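Local coordinates for ErfK/YbiS/YcfS/YnhG family protein (Xylanimonas cellulosilytica, PDB 4LPQ) that probably acts as a peptidoglycan L,D-transpeptidase in bacterial cell-wall synthesis, this C-terminal piece holding a putative peptidoglycan-binding domain and the catalytic domain, at residues A[31-36]-A[107-112]; A[11-16]-A[39-44]. All coordinates share one frame; numbering follows the deposited sequence.

Contact 1 (A[31-36]-A[107-112])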
loop_
_atom_site.group_PDB
_atom_site.type_symbol
_atom_site.label_atom_id
_atom_site.label_comp_id
_atom_site.label_asym_id
_atom_site.label_seq_id
_atom_site.Cartn_x
_atom_site.Cartn_y
_atom_site.Cartn_z
ATOM N N GLY A 31 8.785 5.750 7.552
ATOM C CA GLY A 31 8.609 4.441 6.969
ATOM C C GLY A 31 7.524 4.252 5.955
ATOM O O GLY A 31 7.275 3.156 5.486
ATOM N N TYR A 32 6.897 5.364 5.545
ATOM C CA TYR A 32 5.913 5.302 4.479
ATOM C C TYR A 32 6.685 5.198 3.185
ATOM O O TYR A 32 7.620 5.953 2.956
ATOM C CB TYR A 32 5.011 6.548 4.532
ATOM C CG TYR A 32 4.169 6.482 5.784
ATOM C CD1 TYR A 32 4.651 6.954 7.008
ATOM C CD2 TYR A 32 2.922 5.864 5.813
ATOM C CE1 TYR A 32 3.931 6.821 8.154
ATOM C CE2 TYR A 32 2.190 5.678 6.988
ATOM C CZ TYR A 32 2.702 6.179 8.185
ATOM O OH TYR A 32 1.936 6.042 9.296
ATOM N N PHE A 33 6.332 4.260 2.319
ATOM C CA PHE A 33 7.186 3.937 1.173
ATOM C C PHE A 33 7.234 5.052 0.175
ATOM O O PHE A 33 6.224 5.448 -0.415
ATOM C CB PHE A 33 6.640 2.692 0.474
ATOM C CG PHE A 33 7.502 2.280 -0.694
ATOM C CD1 PHE A 33 8.705 1.660 -0.472
ATOM C CD2 PHE A 33 7.188 2.657 -1.940
ATOM C CE1 PHE A 33 9.549 1.380 -1.542
ATOM C CE2 PHE A 33 7.977 2.356 -2.980
ATOM C CZ PHE A 33 9.161 1.737 -2.813
ATOM N N ILE A 34 8.449 5.549 -0.019
ATOM C CA ILE A 34 8.763 6.630 -0.957
ATOM C C ILE A 34 10.279 6.551 -1.187
ATOM O O ILE A 34 11.084 6.465 -0.226
ATOM C CB ILE A 34 8.321 8.013 -0.422
ATOM C CG1 ILE A 34 8.398 9.080 -1.505
ATOM C CG2 ILE A 34 9.015 8.428 0.841
ATOM C CD1 ILE A 34 7.767 10.405 -1.036
ATOM N N LEU A 35 10.696 6.645 -2.393
ATOM C CA LEU A 35 12.109 6.521 -2.777
ATOM C C LEU A 35 12.879 7.831 -2.864
ATOM O O LEU A 35 14.100 7.845 -2.653
ATOM C CB LEU A 35 12.217 5.762 -4.113
ATOM C CG LEU A 35 11.743 4.360 -4.162
ATOM C CD1 LEU A 35 11.947 3.739 -5.523
ATOM C CD2 LEU A 35 12.475 3.571 -3.126
ATOM N N LYS A 36 12.201 8.947 -3.258
ATOM C CA LYS A 36 12.865 10.218 -3.586
ATOM C C LYS A 36 12.234 11.362 -2.869
ATOM O O LYS A 36 11.005 11.507 -2.796
ATOM C CB LYS A 36 12.639 10.523 -5.061
ATOM C CG LYS A 36 13.406 9.713 -6.036
ATOM C CD LYS A 36 13.575 10.461 -7.350
ATOM C CE LYS A 36 12.216 10.795 -7.932
ATOM N NZ LYS A 36 12.391 10.873 -9.387
ATOM N N ARG A 107 8.031 -0.827 6.716
ATOM C CA ARG A 107 7.419 0.074 5.740
ATOM C C ARG A 107 5.933 -0.046 5.786
ATOM O O ARG A 107 5.345 -1.101 6.062
ATOM C CB ARG A 107 7.816 -0.167 4.234
ATOM C CG ARG A 107 9.200 0.133 3.778
ATOM C CD ARG A 107 9.640 1.588 3.862
ATOM N NE ARG A 107 10.976 1.686 3.286
ATOM C CZ ARG A 107 12.090 1.391 3.972
ATOM N NH1 ARG A 107 12.051 0.982 5.227
ATOM N NH2 ARG A 107 13.270 1.409 3.396
ATOM N N ILE A 108 5.295 1.094 5.490
ATOM C CA ILE A 108 3.867 1.178 5.263
ATOM C C ILE A 108 3.677 1.468 3.771
ATOM O O ILE A 108 4.247 2.465 3.293
ATOM C CB ILE A 108 3.184 2.287 6.099
ATOM C CG1 ILE A 108 3.500 2.200 7.578
ATOM C CG2 ILE A 108 1.664 2.222 5.835
ATOM C CD1 ILE A 108 4.695 2.964 8.023
ATOM N N ILE A 109 2.834 0.668 3.099
ATOM C CA ILE A 109 2.675 0.740 1.661
ATOM C C ILE A 109 1.189 0.933 1.349
ATOM O O ILE A 109 0.352 0.166 1.895
ATOM C CB ILE A 109 3.281 -0.533 1.018
ATOM C CG1 ILE A 109 4.789 -0.498 1.113
ATOM C CG2 ILE A 109 2.867 -0.683 -0.426
ATOM C CD1 ILE A 109 5.460 -1.840 0.960
ATOM N N ASN A 110 0.875 1.908 0.463
ATOM C CA ASN A 110 -0.513 2.036 0.050
ATOM C C ASN A 110 -0.954 0.786 -0.713
ATOM O O ASN A 110 -0.275 0.269 -1.577
ATOM C CB ASN A 110 -0.615 3.252 -0.859
ATOM C CG ASN A 110 -2.040 3.565 -1.268
ATOM O OD1 ASN A 110 -2.889 3.716 -0.402
ATOM N ND2 ASN A 110 -2.278 3.630 -2.576
ATOM N N ALA A 111 -2.177 0.293 -0.368
ATOM C CA ALA A 111 -2.729 -0.932 -0.936
ATOM C C ALA A 111 -4.182 -0.736 -1.357
ATOM O O ALA A 111 -4.866 0.183 -0.890
ATOM C CB ALA A 111 -2.577 -2.116 0.061
ATOM N N SER A 112 -4.697 -1.647 -2.216
ATOM C CA SER A 112 -6.076 -1.691 -2.518
ATOM C C SER A 112 -6.462 -3.102 -2.741
ATOM O O SER A 112 -5.871 -3.832 -3.525
ATOM C CB SER A 112 -6.372 -0.822 -3.761
ATOM O OG SER A 112 -7.754 -0.790 -4.076
#
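Tyr32 pairs with Ile108 in a single parallel beta bridge, CA to CA 4.7 Å. Ile108 N donates to Gly31 O over 2.9 Å, and Ile108 O accepts from Phe33 N over 2.9 Å, nearly along the C=O axis. The first of these donors sits above the carbonyl plane of Gly31, 35° out of it. Arg107 CA adds a CA-H...O contact to the same oxygen at 3.1 Å. Gly31 follows helix 18-30 and closes it with a Schellman motif, and its positive phi suits glycine. The bridge joins the loop just after this helix, within the putative peptidoglycan-binding domain, to strand 104-110 of the catalytic domain. Tyr32 CB points away from the strand, with CG anti to the carbonyl carbon (chi1 -68°), yet the ring end comes nearer. Ile108 CD1 lies over the centre of the Tyr32 ring, a CH-pi contact of 3.7 Å to the centroid. Ile108 CB lies 3.6 Å from Tyr32 CD2, on the same side of the ring. Tyr32 OH is hydrogen-bonded to Tyr76 O. Phe33 CB points toward the strand and meets Ile109 CG1 at 3.7 Å. The Phe33 ring also meets that of Trp191 in helix 186-196.

Contact 2 (A[11-16]-A[39-44])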
loop_
_atom_site.group_PDB
_atom_site.type_symbol
_atom_site.label_atom_id
_atom_site.label_comp_id
_atom_site.label_asym_id
_atom_site.label_seq_id
_atom_site.Cartn_x
_atom_site.Cartn_y
_atom_site.Cartn_z
ATOM N N PRO A 11 0.570 20.876 0.718
ATOM C CA PRO A 11 1.094 19.946 -0.290
ATOM C C PRO A 11 0.037 18.997 -0.827
ATOM O O PRO A 11 -0.729 18.427 -0.066
ATOM C CB PRO A 11 2.162 19.185 0.460
ATOM C CG PRO A 11 2.609 20.187 1.447
ATOM C CD PRO A 11 1.403 20.965 1.869
ATOM N N GLN A 12 -0.058 18.906 -2.161
ATOM C CA GLN A 12 -0.996 18.050 -2.834
ATOM C C GLN A 12 -0.434 17.706 -4.204
ATOM O O GLN A 12 0.553 18.286 -4.626
ATOM C CB GLN A 12 -2.342 18.760 -2.969
ATOM C CG GLN A 12 -2.348 20.121 -3.695
ATOM C CD GLN A 12 -3.683 20.773 -3.619
ATOM O OE1 GLN A 12 -3.980 21.580 -2.723
ATOM N NE2 GLN A 12 -4.540 20.359 -4.495
ATOM N N ARG A 13 -1.107 16.777 -4.908
ATOM C CA ARG A 13 -0.573 16.357 -6.201
ATOM C C ARG A 13 -0.372 17.568 -7.105
ATOM O O ARG A 13 -1.267 18.391 -7.239
ATOM C CB ARG A 13 -1.567 15.375 -6.839
ATOM C CG ARG A 13 -1.081 14.819 -8.168
ATOM C CD ARG A 13 0.031 13.815 -8.026
ATOM N NE ARG A 13 0.557 13.314 -9.295
ATOM C CZ ARG A 13 0.072 12.262 -9.924
ATOM N NH1 ARG A 13 -0.859 11.552 -9.373
ATOM N NH2 ARG A 13 0.584 11.910 -11.097
ATOM N N GLY A 14 0.839 17.679 -7.676
ATOM C CA GLY A 14 1.195 18.760 -8.569
ATOM C C GLY A 14 1.993 19.839 -7.867
ATOM O O GLY A 14 2.559 20.689 -8.550
ATOM N N SER A 15 1.933 19.890 -6.558
ATOM C CA SER A 15 2.705 20.897 -5.825
ATOM C C SER A 15 4.207 20.666 -6.007
ATOM O O SER A 15 4.687 19.513 -6.183
ATOM C CB SER A 15 2.432 20.776 -4.303
ATOM O OG SER A 15 1.111 21.080 -3.920
ATOM N N THR A 16 4.978 21.756 -5.843
ATOM C CA THR A 16 6.436 21.660 -5.790
ATOM C C THR A 16 6.955 22.666 -4.772
ATOM O O THR A 16 6.296 23.677 -4.432
ATOM C CB THR A 16 6.982 22.029 -7.196
ATOM O OG1 THR A 16 8.351 21.671 -7.399
ATOM C CG2 THR A 16 6.965 23.490 -7.363
ATOM N N GLY A 39 11.127 17.284 -3.973
ATOM C CA GLY A 39 10.323 18.481 -3.954
ATOM C C GLY A 39 9.207 18.538 -4.975
ATOM O O GLY A 39 8.489 19.574 -5.027
ATOM N N ASP A 40 8.971 17.456 -5.702
ATOM C CA ASP A 40 7.857 17.406 -6.653
ATOM C C ASP A 40 6.836 16.356 -6.236
ATOM O O ASP A 40 7.161 15.191 -6.138
ATOM C CB ASP A 40 8.358 17.049 -8.027
ATOM C CG ASP A 40 9.228 18.137 -8.624
ATOM O OD1 ASP A 40 9.131 19.333 -8.318
ATOM O OD2 ASP A 40 10.053 17.834 -9.552
ATOM N N TYR A 41 5.614 16.780 -5.969
ATOM C CA TYR A 41 4.566 15.856 -5.519
ATOM C C TYR A 41 3.898 15.225 -6.741
ATOM O O TYR A 41 2.938 15.758 -7.304
ATOM C CB TYR A 41 3.619 16.576 -4.625
ATOM C CG TYR A 41 2.579 15.785 -3.882
ATOM C CD1 TYR A 41 2.002 14.651 -4.405
ATOM C CD2 TYR A 41 2.138 16.199 -2.627
ATOM C CE1 TYR A 41 0.929 14.023 -3.784
ATOM C CE2 TYR A 41 1.086 15.603 -1.970
ATOM C CZ TYR A 41 0.497 14.501 -2.546
ATOM O OH TYR A 41 -0.570 13.860 -1.934
ATOM N N GLY A 42 4.463 14.091 -7.162
ATOM C CA GLY A 42 3.967 13.279 -8.201
ATOM C C GLY A 42 3.294 12.020 -7.769
ATOM O O GLY A 42 2.821 11.923 -6.624
ATOM N N TRP A 43 3.195 11.056 -8.677
ATOM C CA TRP A 43 2.485 9.825 -8.413
ATOM C C TRP A 43 2.999 9.036 -7.230
ATOM O O TRP A 43 2.225 8.468 -6.434
ATOM C CB TRP A 43 2.432 8.982 -9.690
ATOM C CG TRP A 43 1.512 7.860 -9.736
ATOM C CD1 TRP A 43 0.293 7.812 -10.314
ATOM C CD2 TRP A 43 1.779 6.532 -9.277
ATOM N NE1 TRP A 43 -0.284 6.565 -10.169
ATOM C CE2 TRP A 43 0.637 5.756 -9.546
ATOM C CE3 TRP A 43 2.856 5.925 -8.604
ATOM C CZ2 TRP A 43 0.520 4.430 -9.194
ATOM C CZ3 TRP A 43 2.755 4.554 -8.296
ATOM C CH2 TRP A 43 1.575 3.861 -8.561
ATOM N N ALA A 44 4.348 8.937 -7.153
ATOM C CA ALA A 44 4.961 8.163 -6.097
ATOM C C ALA A 44 4.697 8.785 -4.721
ATOM O O ALA A 44 4.391 8.110 -3.735
ATOM C CB ALA A 44 6.443 8.014 -6.362
HETATM O O HOH W 1 -2.862 15.137 -3.733
#
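Tyr41 lies with one ring face against the Gln12-Arg13 peptide. Gln12 C is 3.3 Å above the ring plane and Arg13 N 3.5 Å, both over its centre. Tyr41 CB points toward the turn, and CG is anti to the backbone N (chi1 -171°). A water accepts from Arg13 N at 2.7 Å and lies near Tyr41 OH. An alanine in place of Tyr41 would probably open a gap under this peptide and leave the water without its phenol partner. The Tyr41 backbone is held too: Gly14 N donates to Tyr41 O and Tyr41 N to Ser15 O, each over 2.9 Å. The Arg13 chain bends at chi2 (73°). One guanidinium face lies over the Gly42-Trp43 peptide, with Trp43 N 3.4 Å above the plane and offset toward the rim. The guanidinium and indole planes stand 89° apart. Thr16 and Asp40 lie side by side, pointing the same way. Thr16 OG1 donates to Asp40 OD1 at 2.6 Å, but both residues have a second conformer, so this bond is less certain. Gln12 O takes two donors from the same side, Ser15 N and Ser15 OG, which would hold the type II turn from Gln12 to Ser15. Gly42 is the N-cap of helix 43-56. The segment ahead of helix 18-30 thus packs on the loop into the next helix, consistent with the compact helical fold of peptidoglycan-binding domains.

In the fold
Contacts 1 and 2 meet on one connection, between helix 18-30 and helix 43-56. Residues 31-36 lie in it; residues 39-44 end it and run into the second helix. The segments of contact 2 both lie in the N-terminal part, though Trp43 also touches Ile172 and Ser185 of the catalytic domain. Contact 1 reaches across to that domain. Their centres are about 15 Å apart. Contact 1 is buried, its centre about 6 Å from the centre of the chain; contact 2 is more peripheral, at about 18 Å. Neither includes the predicted catalytic residues His167 and Cys181. Even so, the side chains of Ile109 and Trp43 are each about 11 Å from that of His167.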